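Local coordinates for phenylacetic acid degradation-related protein (Silicibacter sp., PDB 2QWZ) that probably hydrolyses acyl thioesters, as a putative thioesterase of the thioesterase superfamily that assembles as four copies, at residues A[30-35]-A[92-97]; A[45-50]-A[55-60]; A[74-79]-A[135-140]; A[82-87]-A[151-156]. All blocks are in the same frame, centred on the assembly; numbering follows the deposited sequence.

Contact 1 (A[30-35]-A[92-97])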
loop_
_atom_site.group_PDB
_atom_site.type_symbol
_atom_site.label_atom_id
_atom_site.label_comp_id
_atom_site.label_asym_id
_atom_site.label_seq_id
_atom_site.Cartn_x
_atom_site.Cartn_y
_atom_site.Cartn_z
ATOM N N SER A 30 18.472 -19.767 10.933
ATOM C CA SER A 30 19.319 -19.860 9.744
ATOM C C SER A 30 19.275 -21.234 9.076
ATOM O O SER A 30 19.250 -21.323 7.846
ATOM C CB SER A 30 20.762 -19.518 10.086
ATOM O OG SER A 30 20.878 -18.190 10.552
ATOM N N ALA A 31 19.259 -22.284 9.899
ATOM C CA ALA A 31 19.240 -23.672 9.457
ATOM C C ALA A 31 17.888 -24.069 8.901
ATOM O O ALA A 31 17.808 -24.836 7.945
ATOM C CB ALA A 31 19.599 -24.617 10.649
ATOM N N TYR A 32 16.822 -23.593 9.530
ATOM C CA TYR A 32 15.477 -23.887 9.054
ATOM C C TYR A 32 15.144 -23.160 7.763
ATOM O O TYR A 32 14.343 -23.640 6.990
ATOM C CB TYR A 32 14.419 -23.546 10.106
ATOM C CG TYR A 32 13.043 -24.011 9.679
ATOM C CD1 TYR A 32 12.722 -25.362 9.695
ATOM C CD2 TYR A 32 12.085 -23.111 9.212
ATOM C CE1 TYR A 32 11.477 -25.810 9.286
ATOM C CE2 TYR A 32 10.834 -23.553 8.796
ATOM C CZ TYR A 32 10.542 -24.904 8.840
ATOM O OH TYR A 32 9.314 -25.369 8.439
ATOM N N LEU A 33 15.736 -21.994 7.532
ATOM C CA LEU A 33 15.470 -21.256 6.304
ATOM C C LEU A 33 16.201 -21.845 5.116
ATOM O O LEU A 33 15.678 -21.823 4.004
ATOM C CB LEU A 33 15.862 -19.790 6.445
ATOM C CG LEU A 33 14.920 -18.947 7.289
ATOM C CD1 LEU A 33 15.631 -17.706 7.613
ATOM C CD2 LEU A 33 13.628 -18.674 6.575
ATOM N N GLU A 34 17.419 -22.335 5.323
ATOM C CA GLU A 34 18.156 -22.989 4.240
ATOM C C GLU A 34 17.526 -24.334 3.888
ATOM O O GLU A 34 17.570 -24.746 2.734
ATOM C CB GLU A 34 19.629 -23.156 4.601
ATOM C CG GLU A 34 20.371 -21.829 4.709
ATOM C CD GLU A 34 21.802 -22.009 5.139
ATOM O OE1 GLU A 34 22.629 -22.357 4.265
ATOM O OE2 GLU A 34 22.092 -21.813 6.342
ATOM N N GLU A 35 16.927 -24.998 4.877
ATOM C CA GLU A 35 16.177 -26.244 4.664
ATOM C C GLU A 35 14.934 -26.014 3.793
ATOM O O GLU A 35 14.818 -26.565 2.701
ATOM C CB GLU A 35 15.787 -26.864 6.019
ATOM C CG GLU A 35 14.757 -27.988 5.954
ATOM C CD GLU A 35 14.602 -28.732 7.283
ATOM O OE1 GLU A 35 15.515 -29.509 7.642
ATOM O OE2 GLU A 35 13.562 -28.557 7.960
ATOM N N LEU A 92 6.500 -18.591 15.343
ATOM C CA LEU A 92 5.455 -19.599 15.136
ATOM C C LEU A 92 5.955 -21.024 14.976
ATOM O O LEU A 92 5.195 -21.974 15.213
ATOM C CB LEU A 92 4.591 -19.232 13.937
ATOM C CG LEU A 92 3.725 -17.974 14.076
ATOM C CD1 LEU A 92 2.862 -17.798 12.827
ATOM C CD2 LEU A 92 2.865 -18.018 15.330
ATOM N N GLY A 93 7.202 -21.187 14.548
ATOM C CA GLY A 93 7.811 -22.513 14.456
ATOM C C GLY A 93 7.615 -23.240 13.132
ATOM O O GLY A 93 7.064 -22.685 12.180
ATOM N N ARG A 94 8.062 -24.496 13.094
ATOM C CA ARG A 94 8.135 -25.293 11.857
ATOM C C ARG A 94 6.789 -25.564 11.209
ATOM O O ARG A 94 6.615 -25.396 10.000
ATOM C CB ARG A 94 8.765 -26.648 12.144
ATOM C CG ARG A 94 10.198 -26.598 12.578
ATOM C CD ARG A 94 10.824 -27.996 12.621
ATOM N NE ARG A 94 12.258 -27.917 12.373
ATOM C CZ ARG A 94 13.146 -27.404 13.227
ATOM N NH1 ARG A 94 12.772 -26.929 14.417
ATOM N NH2 ARG A 94 14.426 -27.368 12.885
ATOM N N GLU A 95 5.836 -26.005 12.020
ATOM C CA GLU A 95 4.553 -26.460 11.507
ATOM C C GLU A 95 3.632 -25.289 11.150
ATOM O O GLU A 95 2.433 -25.500 10.941
ATOM C CB GLU A 95 3.880 -27.373 12.539
ATOM N N ALA A 96 4.188 -24.069 11.086
ATOM C CA ALA A 96 3.412 -22.853 10.807
ATOM C C ALA A 96 3.680 -22.399 9.387
ATOM O O ALA A 96 4.840 -22.205 8.992
ATOM C CB ALA A 96 3.773 -21.748 11.775
ATOM N N LEU A 97 2.602 -22.225 8.628
ATOM C CA LEU A 97 2.707 -21.971 7.212
ATOM C C LEU A 97 2.152 -20.579 6.908
ATOM O O LEU A 97 1.022 -20.457 6.439
ATOM C CB LEU A 97 1.950 -23.061 6.435
#

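Contact 2 (A[45-50]-A[55-60])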
loop_
_atom_site.group_PDB
_atom_site.type_symbol
_atom_site.label_atom_id
_atom_site.label_comp_id
_atom_site.label_asym_id
_atom_site.label_seq_id
_atom_site.Cartn_x
_atom_site.Cartn_y
_atom_site.Cartn_z
ATOM N N SER A 45 21.310 -14.017 4.550
ATOM C CA SER A 45 21.749 -14.511 5.858
ATOM C C SER A 45 21.272 -13.609 7.006
ATOM O O SER A 45 21.140 -12.406 6.837
ATOM C CB SER A 45 23.271 -14.697 5.890
ATOM O OG SER A 45 23.971 -13.456 5.682
ATOM N N ILE A 46 21.044 -14.191 8.176
ATOM C CA ILE A 46 20.609 -13.449 9.360
ATOM C C ILE A 46 21.802 -12.817 10.076
ATOM O O ILE A 46 22.657 -13.520 10.588
ATOM C CB ILE A 46 19.855 -14.385 10.358
ATOM C CG1 ILE A 46 18.789 -15.219 9.649
ATOM C CG2 ILE A 46 19.233 -13.594 11.523
ATOM C CD1 ILE A 46 17.991 -16.111 10.584
ATOM N N ASP A 47 21.882 -11.491 10.124
ATOM C CA ASP A 47 22.819 -10.855 11.043
ATOM C C ASP A 47 22.442 -10.874 12.523
ATOM O O ASP A 47 23.310 -11.009 13.377
ATOM C CB ASP A 47 23.078 -9.384 10.649
ATOM C CG ASP A 47 23.840 -9.261 9.386
ATOM O OD1 ASP A 47 24.271 -10.295 8.855
ATOM O OD2 ASP A 47 24.015 -8.123 8.918
ATOM N N ALA A 48 21.177 -10.672 12.843
ATOM C CA ALA A 48 20.732 -10.661 14.233
ATOM C C ALA A 48 19.276 -11.055 14.333
ATOM O O ALA A 48 18.514 -10.846 13.412
ATOM C CB ALA A 48 20.921 -9.299 14.827
ATOM N N LEU A 49 18.905 -11.588 15.484
ATOM C CA LEU A 49 17.545 -11.995 15.775
ATOM C C LEU A 49 17.250 -11.682 17.239
ATOM O O LEU A 49 18.054 -11.988 18.111
ATOM C CB LEU A 49 17.384 -13.479 15.535
ATOM C CG LEU A 49 16.009 -14.044 15.917
ATOM C CD1 LEU A 49 15.000 -13.636 14.899
ATOM C CD2 LEU A 49 16.101 -15.518 15.978
ATOM N N ALA A 50 16.122 -11.013 17.474
ATOM C CA ALA A 50 15.653 -10.630 18.797
ATOM C C ALA A 50 14.152 -10.839 18.751
ATOM O O ALA A 50 13.589 -11.035 17.650
ATOM C CB ALA A 50 15.989 -9.188 19.069
ATOM N N THR A 55 17.619 -8.597 11.693
ATOM C CA THR A 55 18.450 -7.989 10.625
ATOM C C THR A 55 18.902 -9.044 9.643
ATOM O O THR A 55 19.612 -9.975 10.011
ATOM C CB THR A 55 19.663 -7.280 11.187
ATOM O OG1 THR A 55 19.198 -6.384 12.171
ATOM C CG2 THR A 55 20.421 -6.484 10.103
HETATM N N MSE A 56 18.422 -8.940 8.402
HETATM C CA MSE A 56 18.795 -9.865 7.352
HETATM C C MSE A 56 19.712 -9.180 6.350
HETATM O O MSE A 56 19.525 -7.992 6.078
HETATM C CB MSE A 56 17.551 -10.327 6.651
HETATM C CG MSE A 56 17.756 -11.428 5.684
HETATM SE SE MSE A 56 17.569 -13.220 6.395
HETATM C CE MSE A 56 15.809 -13.269 7.192
ATOM N N ARG A 57 20.666 -9.952 5.814
ATOM C CA ARG A 57 21.671 -9.490 4.851
ATOM C C ARG A 57 21.381 -10.105 3.498
ATOM O O ARG A 57 21.090 -11.315 3.403
ATOM C CB ARG A 57 23.069 -9.929 5.289
ATOM C CG ARG A 57 24.219 -9.374 4.433
ATOM C CD ARG A 57 25.574 -9.807 4.997
ATOM N NE ARG A 57 25.822 -9.098 6.235
ATOM C CZ ARG A 57 26.434 -7.929 6.308
ATOM N NH1 ARG A 57 26.912 -7.343 5.218
ATOM N NH2 ARG A 57 26.540 -7.340 7.475
ATOM N N LEU A 58 21.421 -9.259 2.469
ATOM C CA LEU A 58 21.497 -9.718 1.091
ATOM C C LEU A 58 22.943 -9.539 0.667
ATOM O O LEU A 58 23.457 -8.398 0.591
ATOM C CB LEU A 58 20.570 -8.908 0.171
ATOM C CG LEU A 58 20.388 -9.206 -1.326
ATOM C CD1 LEU A 58 19.151 -8.416 -1.856
ATOM C CD2 LEU A 58 21.592 -8.851 -2.147
ATOM N N ASN A 59 23.588 -10.664 0.380
ATOM C CA ASN A 59 24.962 -10.680 -0.148
ATOM C C ASN A 59 24.989 -10.204 -1.593
ATOM O O ASN A 59 24.649 -10.955 -2.487
ATOM C CB ASN A 59 25.511 -12.114 -0.038
ATOM C CG ASN A 59 26.911 -12.282 -0.627
ATOM O OD1 ASN A 59 27.628 -11.314 -0.909
ATOM N ND2 ASN A 59 27.314 -13.539 -0.785
ATOM N N VAL A 60 25.400 -8.957 -1.809
ATOM C CA VAL A 60 25.330 -8.305 -3.124
ATOM C C VAL A 60 26.210 -9.002 -4.179
ATOM O O VAL A 60 25.905 -8.996 -5.374
ATOM C CB VAL A 60 25.686 -6.797 -3.044
ATOM C CG1 VAL A 60 27.154 -6.610 -2.774
ATOM C CG2 VAL A 60 25.300 -6.054 -4.344
#

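Contact 3 (A[74-79]-A[135-140]). With ACT (acetate ion), chain E.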
loop_
_atom_site.group_PDB
_atom_site.type_symbol
_atom_site.label_atom_id
_atom_site.label_comp_id
_atom_site.label_asym_id
_atom_site.label_seq_id
_atom_site.Cartn_x
_atom_site.Cartn_y
_atom_site.Cartn_z
ATOM N N PRO A 74 12.730 -6.115 -7.500
ATOM C CA PRO A 74 12.393 -7.469 -7.102
ATOM C C PRO A 74 13.301 -8.050 -6.013
ATOM O O PRO A 74 12.820 -8.843 -5.202
ATOM C CB PRO A 74 12.492 -8.266 -8.419
ATOM C CG PRO A 74 12.285 -7.235 -9.478
ATOM C CD PRO A 74 12.974 -6.021 -8.950
ATOM N N SER A 75 14.576 -7.654 -5.988
ATOM C CA SER A 75 15.530 -8.190 -5.012
ATOM C C SER A 75 15.287 -7.579 -3.645
ATOM O O SER A 75 15.265 -8.311 -2.638
ATOM C CB SER A 75 16.986 -7.968 -5.456
ATOM O OG SER A 75 17.362 -8.958 -6.388
HETATM N N MSE A 76 15.063 -6.260 -3.637
HETATM C CA MSE A 76 14.578 -5.537 -2.438
HETATM C C MSE A 76 13.269 -6.110 -1.902
HETATM O O MSE A 76 13.115 -6.292 -0.717
HETATM C CB MSE A 76 14.453 -4.042 -2.710
HETATM C CG MSE A 76 15.798 -3.417 -2.890
HETATM SE SE MSE A 76 15.759 -1.481 -2.979
HETATM C CE MSE A 76 15.550 -1.332 -4.880
ATOM N N PHE A 77 12.336 -6.398 -2.784
ATOM C CA PHE A 77 11.128 -7.097 -2.407
ATOM C C PHE A 77 11.452 -8.399 -1.683
ATOM O O PHE A 77 10.887 -8.694 -0.628
ATOM C CB PHE A 77 10.263 -7.396 -3.635
ATOM C CG PHE A 77 9.035 -8.182 -3.287
ATOM C CD1 PHE A 77 9.092 -9.547 -3.147
ATOM C CD2 PHE A 77 7.857 -7.538 -2.984
ATOM C CE1 PHE A 77 7.978 -10.250 -2.750
ATOM C CE2 PHE A 77 6.744 -8.241 -2.603
ATOM C CZ PHE A 77 6.808 -9.583 -2.473
ATOM N N ALA A 78 12.367 -9.166 -2.295
ATOM C CA ALA A 78 12.883 -10.437 -1.791
ATOM C C ALA A 78 13.451 -10.299 -0.391
ATOM O O ALA A 78 13.109 -11.087 0.476
ATOM C CB ALA A 78 13.951 -11.009 -2.763
ATOM N N LEU A 79 14.278 -9.270 -0.164
ATOM C CA LEU A 79 14.854 -8.996 1.142
ATOM C C LEU A 79 13.799 -8.653 2.182
ATOM O O LEU A 79 13.798 -9.212 3.290
ATOM C CB LEU A 79 15.851 -7.827 1.042
ATOM C CG LEU A 79 16.513 -7.429 2.367
ATOM C CD1 LEU A 79 17.183 -8.643 3.002
ATOM C CD2 LEU A 79 17.525 -6.309 2.184
ATOM N N ILE A 135 9.758 -2.925 7.804
ATOM C CA ILE A 135 11.181 -3.103 7.535
ATOM C C ILE A 135 11.759 -1.825 6.870
ATOM O O ILE A 135 11.077 -1.209 6.082
ATOM C CB ILE A 135 11.418 -4.341 6.643
ATOM C CG1 ILE A 135 12.904 -4.619 6.414
ATOM C CG2 ILE A 135 10.679 -4.242 5.356
ATOM C CD1 ILE A 135 13.211 -6.084 6.172
ATOM N N LEU A 136 12.968 -1.439 7.270
ATOM C CA LEU A 136 13.801 -0.423 6.572
ATOM C C LEU A 136 15.013 -1.115 5.934
ATOM O O LEU A 136 15.701 -1.904 6.589
ATOM C CB LEU A 136 14.297 0.625 7.536
ATOM C CG LEU A 136 13.248 1.595 8.094
ATOM C CD1 LEU A 136 13.912 2.524 9.059
ATOM C CD2 LEU A 136 12.541 2.405 7.026
ATOM N N LEU A 137 15.264 -0.798 4.664
ATOM C CA LEU A 137 16.361 -1.336 3.906
ATOM C C LEU A 137 17.448 -0.254 3.830
ATOM O O LEU A 137 17.153 0.908 3.582
ATOM C CB LEU A 137 15.942 -1.644 2.487
ATOM C CG LEU A 137 15.141 -2.961 2.339
ATOM C CD1 LEU A 137 14.010 -2.859 3.209
ATOM C CD2 LEU A 137 14.717 -3.085 0.898
ATOM N N PHE A 138 18.685 -0.698 3.979
ATOM C CA PHE A 138 19.836 0.157 4.053
ATOM C C PHE A 138 20.870 -0.444 3.127
ATOM O O PHE A 138 20.974 -1.669 3.028
ATOM C CB PHE A 138 20.365 0.130 5.493
ATOM C CG PHE A 138 19.454 0.785 6.498
ATOM C CD1 PHE A 138 19.442 2.131 6.641
ATOM C CD2 PHE A 138 18.551 0.052 7.218
ATOM C CE1 PHE A 138 18.610 2.773 7.575
ATOM C CE2 PHE A 138 17.688 0.665 8.128
ATOM C CZ PHE A 138 17.733 2.027 8.320
ATOM N N SER A 139 21.636 0.403 2.447
ATOM C CA SER A 139 22.941 -0.026 1.982
ATOM C C SER A 139 23.856 0.003 3.205
ATOM O O SER A 139 23.950 1.002 3.890
ATOM C CB SER A 139 23.483 0.859 0.843
ATOM O OG SER A 139 22.856 0.503 -0.397
ATOM N N GLU A 140 24.519 -1.103 3.494
ATOM C CA GLU A 140 25.254 -1.224 4.732
ATOM C C GLU A 140 26.261 -0.084 4.872
ATOM O O GLU A 140 27.072 0.108 3.992
ATOM C CB GLU A 140 25.961 -2.557 4.755
ATOM C CG GLU A 140 26.773 -2.820 5.999
ATOM C CD GLU A 140 27.234 -4.274 6.061
ATOM O OE1 GLU A 140 27.553 -4.856 4.976
ATOM O OE2 GLU A 140 27.395 -4.776 7.193
HETATM C C ACT E . 19.525 -7.790 -9.107
HETATM O O ACT E . 19.847 -8.944 -9.455
HETATM O OXT ACT E . 19.230 -7.643 -7.893
HETATM C CH3 ACT E . 19.540 -6.694 -10.146
#

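Contact 4 (A[82-87]-A[151-156])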
loop_
_atom_site.group_PDB
_atom_site.type_symbol
_atom_site.label_atom_id
_atom_site.label_comp_id
_atom_site.label_asym_id
_atom_site.label_seq_id
_atom_site.Cartn_x
_atom_site.Cartn_y
_atom_site.Cartn_z
ATOM N N VAL A 82 11.610 -11.940 2.825
ATOM C CA VAL A 82 12.319 -12.969 3.593
ATOM C C VAL A 82 12.521 -12.572 5.061
ATOM O O VAL A 82 12.338 -13.414 5.954
ATOM C CB VAL A 82 13.684 -13.465 2.906
ATOM C CG1 VAL A 82 14.847 -12.488 3.121
ATOM C CG2 VAL A 82 14.058 -14.898 3.404
ATOM N N SER A 83 12.857 -11.304 5.312
ATOM C CA SER A 83 13.033 -10.788 6.644
ATOM C C SER A 83 11.810 -10.923 7.544
ATOM O O SER A 83 11.928 -11.334 8.686
ATOM C CB SER A 83 13.408 -9.295 6.581
ATOM O OG SER A 83 14.605 -9.111 5.831
ATOM N N VAL A 84 10.643 -10.498 7.079
ATOM C CA VAL A 84 9.464 -10.525 7.933
ATOM C C VAL A 84 8.967 -11.957 8.056
ATOM O O VAL A 84 8.552 -12.362 9.126
ATOM C CB VAL A 84 8.371 -9.547 7.464
ATOM C CG1 VAL A 84 7.288 -9.523 8.407
ATOM C CG2 VAL A 84 8.953 -8.095 7.356
ATOM N N TYR A 85 9.053 -12.714 6.978
ATOM C CA TYR A 85 8.666 -14.107 6.999
ATOM C C TYR A 85 9.475 -14.876 8.040
ATOM O O TYR A 85 8.925 -15.637 8.810
ATOM C CB TYR A 85 8.888 -14.737 5.628
ATOM C CG TYR A 85 8.551 -16.214 5.624
ATOM C CD1 TYR A 85 7.247 -16.634 5.523
ATOM C CD2 TYR A 85 9.554 -17.185 5.753
ATOM C CE1 TYR A 85 6.921 -18.015 5.540
ATOM C CE2 TYR A 85 9.254 -18.537 5.775
ATOM C CZ TYR A 85 7.940 -18.952 5.664
ATOM O OH TYR A 85 7.675 -20.302 5.691
ATOM N N ALA A 86 10.784 -14.652 8.041
ATOM C CA ALA A 86 11.724 -15.288 8.971
ATOM C C ALA A 86 11.387 -14.936 10.411
ATOM O O ALA A 86 11.373 -15.821 11.249
ATOM C CB ALA A 86 13.169 -14.884 8.640
ATOM N N LEU A 87 11.070 -13.659 10.681
ATOM C CA LEU A 87 10.628 -13.232 12.029
ATOM C C LEU A 87 9.294 -13.876 12.428
ATOM O O LEU A 87 9.114 -14.275 13.567
ATOM C CB LEU A 87 10.532 -11.725 12.108
ATOM C CG LEU A 87 10.643 -10.984 13.450
ATOM C CD1 LEU A 87 11.865 -11.295 14.345
ATOM C CD2 LEU A 87 10.657 -9.567 13.099
HETATM N N MSE A 151 4.963 -5.782 5.265
HETATM C CA MSE A 151 4.578 -7.086 4.773
HETATM C C MSE A 151 3.573 -7.595 5.703
HETATM O O MSE A 151 3.765 -7.459 6.912
HETATM C CB MSE A 151 5.747 -8.064 4.800
HETATM C CG MSE A 151 6.913 -7.740 3.872
HETATM SE SE MSE A 151 6.666 -7.926 2.000
HETATM C CE MSE A 151 5.513 -9.582 2.028
ATOM N N THR A 152 2.549 -8.255 5.137
ATOM C CA THR A 152 1.470 -8.912 5.857
ATOM C C THR A 152 1.313 -10.359 5.350
ATOM O O THR A 152 1.403 -10.609 4.140
ATOM C CB THR A 152 0.136 -8.164 5.586
ATOM O OG1 THR A 152 0.277 -6.775 5.901
ATOM C CG2 THR A 152 -0.961 -8.691 6.371
ATOM N N TYR A 153 1.026 -11.279 6.284
ATOM C CA TYR A 153 0.965 -12.707 6.047
ATOM C C TYR A 153 -0.306 -13.283 6.622
ATOM O O TYR A 153 -0.720 -12.918 7.711
ATOM C CB TYR A 153 2.164 -13.439 6.712
ATOM C CG TYR A 153 3.455 -12.924 6.193
ATOM C CD1 TYR A 153 4.029 -11.797 6.731
ATOM C CD2 TYR A 153 4.093 -13.549 5.135
ATOM C CE1 TYR A 153 5.191 -11.284 6.208
ATOM C CE2 TYR A 153 5.284 -13.069 4.646
ATOM C CZ TYR A 153 5.804 -11.929 5.159
ATOM O OH TYR A 153 6.956 -11.445 4.625
ATOM N N SER A 154 -0.908 -14.196 5.886
ATOM C CA SER A 154 -2.014 -14.973 6.389
ATOM C C SER A 154 -1.451 -16.169 7.122
ATOM O O SER A 154 -0.576 -16.843 6.605
ATOM C CB SER A 154 -2.916 -15.432 5.247
ATOM O OG SER A 154 -3.549 -16.651 5.579
ATOM N N ILE A 155 -1.932 -16.396 8.338
ATOM C CA ILE A 155 -1.625 -17.588 9.111
ATOM C C ILE A 155 -2.831 -18.526 9.076
ATOM O O ILE A 155 -3.854 -18.223 9.672
ATOM C CB ILE A 155 -1.444 -17.274 10.575
ATOM C CG1 ILE A 155 -0.211 -16.415 10.820
ATOM C CG2 ILE A 155 -1.421 -18.601 11.360
ATOM C CD1 ILE A 155 -0.288 -15.742 12.173
ATOM N N PRO A 156 -2.729 -19.664 8.374
ATOM C CA PRO A 156 -3.811 -20.651 8.449
ATOM C C PRO A 156 -3.637 -21.706 9.577
ATOM O O PRO A 156 -2.558 -21.774 10.207
ATOM C CB PRO A 156 -3.767 -21.315 7.059
ATOM C CG PRO A 156 -2.392 -20.992 6.478
ATOM C CD PRO A 156 -1.668 -20.098 7.452
#

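Contact 1 (A[30-35]-A[92-97])
The ring of Y32 and the guanidinium of R94 are turned 76° apart and meet at a slant, so neither group lies flat on the other. The arginine comes to the CD1–CE1 side of the ring: Y32 CE1 is 3.6 Å from R94 CG, and Y32 CD1 is 3.7 Å from R94 NE. The guanidinium carbon stays somewhat farther off, R94 CZ lying 4.1 Å from Y32 CD1, so the aliphatic chain and NE do most of the touching. CG of Y32 stands anti to the backbone N (chi1 -173°), which carries the ring out of helix 26-36 until its OH lies 3.6 Å from R94 CA. The arginine chain, extended from CG to NE, runs past the ring with its methylenes. One turn further along the helix, E35 OE2 is 4.6 Å from R94 NE, a distance at which opposite charges may attract weakly without touching. L89 of helix 73-92 also packs on Y32, and F24 on R94; the tyrosine is buried whereas the arginine is exposed. With an alanine in place of Y32, a gap would probably open beside L89 and the R94 chain would be freer to turn. What presents R94 is a type I turn from G93 to A96. G93 has positive phi (89°), where a side chain would press on the carbonyl oxygen of L92. Here a glycine ends the central helix of a hot-dog fold, the architecture of the thioesterase superfamily, and the turn leading to strand 99-107 rests against the N-terminal helix.

Contact 2 (A[45-50]-A[55-60])
D47 and R57 form a two-pronged salt bridge across the hairpin. R57 NE points at D47 OD1 (3.3 Å) almost straight, at 165°, within the guanidinium plane and on the syn lone pair of that oxygen. The second prong, R57 NH2 to D47 OD2 at 3.0 Å, is weak and bent; the carboxylate and guanidinium planes are 39° apart. The arginine reaches back by bending at chi3 (-71°), and its CB passes 3.7 Å from S45 OG. Below these side chains, S45 and R57 make an antiparallel hydrogen-bonded pair, with R57 N to S45 O at 2.7 Å. The next pair, I46 and the selenomethionine M56, is non-hydrogen-bonded, and on this inner side I46 CG1 meets M56 SE at 4.0 Å. Then the register slips by one: D47 and A48 both face T55, a classic beta bulge in the first strand of the hot-dog sheet. T55 O takes weak bonds from both N atoms, while T55 N gives A48 O a sound one of 3.0 Å. At the bulge D47 turns towards the second strand, where its carboxylate can reach R57. Further out, R57 NH1 is in salt bridges with E140 and D116. A leucine in place of R57 would probably leave D47, E140 and D116 without their shared positive partner. On the other face, I46 packs on L29 and L33 of helix 26-36, and M56 on L79, S83 and A86 of helix 73-92.

Contact 3 (A[74-79]-A[135-140])
S75 OG donates a hydrogen bond of 2.7 Å to OXT of an acetate ion, on the same turn of helix where the selenomethionine M76 packs against L137. The acetate, which probably came from the crystallisation liquor, is also held by R63 NH1 and by the backbone N of S72. Its negative charge thus lies beside an arginine and near the start of helix 73-92, both of which would be expected to steady it. No hydrogen bond joins the helix segment to 135-140; the side chains that meet are apolar. L137 points one methyl at the helix: CD2 lies 3.7 Å from M76 CB and 3.9 Å from M76 O, wedged against the backbone as much as against the side chain. From M76 CB onward the selenomethionine turns off towards F107 and L117. L79 also meets this leucine, its CD2 4.1 Å from L137 CG, and the two side chains run past each other in opposite directions. With chi1 at 179° the L79 chain swings out to the strand. Beyond it, I135 CD1 comes 4.3 Å from L79 O, which also accepts a hydrogen bond from S83 OG. The helix and strand axes pass 10.1 Å apart at 125°. P74 and A78 pack on F77 and P74 of a second subunit, and F77 on its G73. A buried helix crossing an antiparallel sheet, its early turns at a subunit interface, is the core of the hot-dog fold, and many related thioesterases place their active sites near this end of the helix.

Contact 4 (A[82-87]-A[151-156])
V84 can be traced outward from its CB, which sits in the angle between M151 and Y153: it is 4.0 Å from M151 CB and 3.7 Å from Y153 OH. From there the side chain forks. The CG1 branch, trans to the main-chain nitrogen (chi1 -175°), goes to the tyrosine and approaches Y153 CE1 at 3.5 Å, slantwise to the ring. The CG2 branch turns to the selenomethionine, 4.1 Å from M151 CG. Past that point M151 bends at chi2 and chi3, taking its selenium away from the valine. One valine therefore bridges two residues on the same side of strand 147-154. Y85 meets the CE2 side of the Y153 ring. Here Y153 CE2 lies 4.1 Å from Y85 CB and near the plane of the Y85 ring, at its edge, 4.2 Å from Y85 CD1. The two tyrosine side chains cross at about a right angle. Y153 thus touches both V84 and Y85, and its OH is hydrogen-bonded to D81 OD1 one turn earlier in the helix, which should hold the phenol end in place. The axes of helix and strand come within 8.9 Å and diverge by 46°. Helix 73-92 lies in the curve of the sheet: V84 also touches A121 of strand 117-126, S83 and A86 pack on M56 of strand 53-58, and M151 and Y153 both rest on T100 of strand 99-107.

How the contacts relate
Helix 73-92 ties the set together. Contacts 3 and 4 set successive parts of it on the neighbouring strands 130-139 and 147-154, their centres about 15 Å apart on opposite sides of the chain's centre. Contact 2, its centre about 11 Å from that of contact 3 and 16 Å from that of contact 4, meets both: R57 NH1 makes a salt bridge with E140 OE1 (2.6 Å), and M56 packs along the same helix. Contact 1 lies at the C-terminal end of the helix, its centre about 12 Å from that of contact 4 and 21 Å from that of contact 3, with L33 reaching both A86 and I46. The acetate belongs to contact 3, at the helix end opposite contact 1.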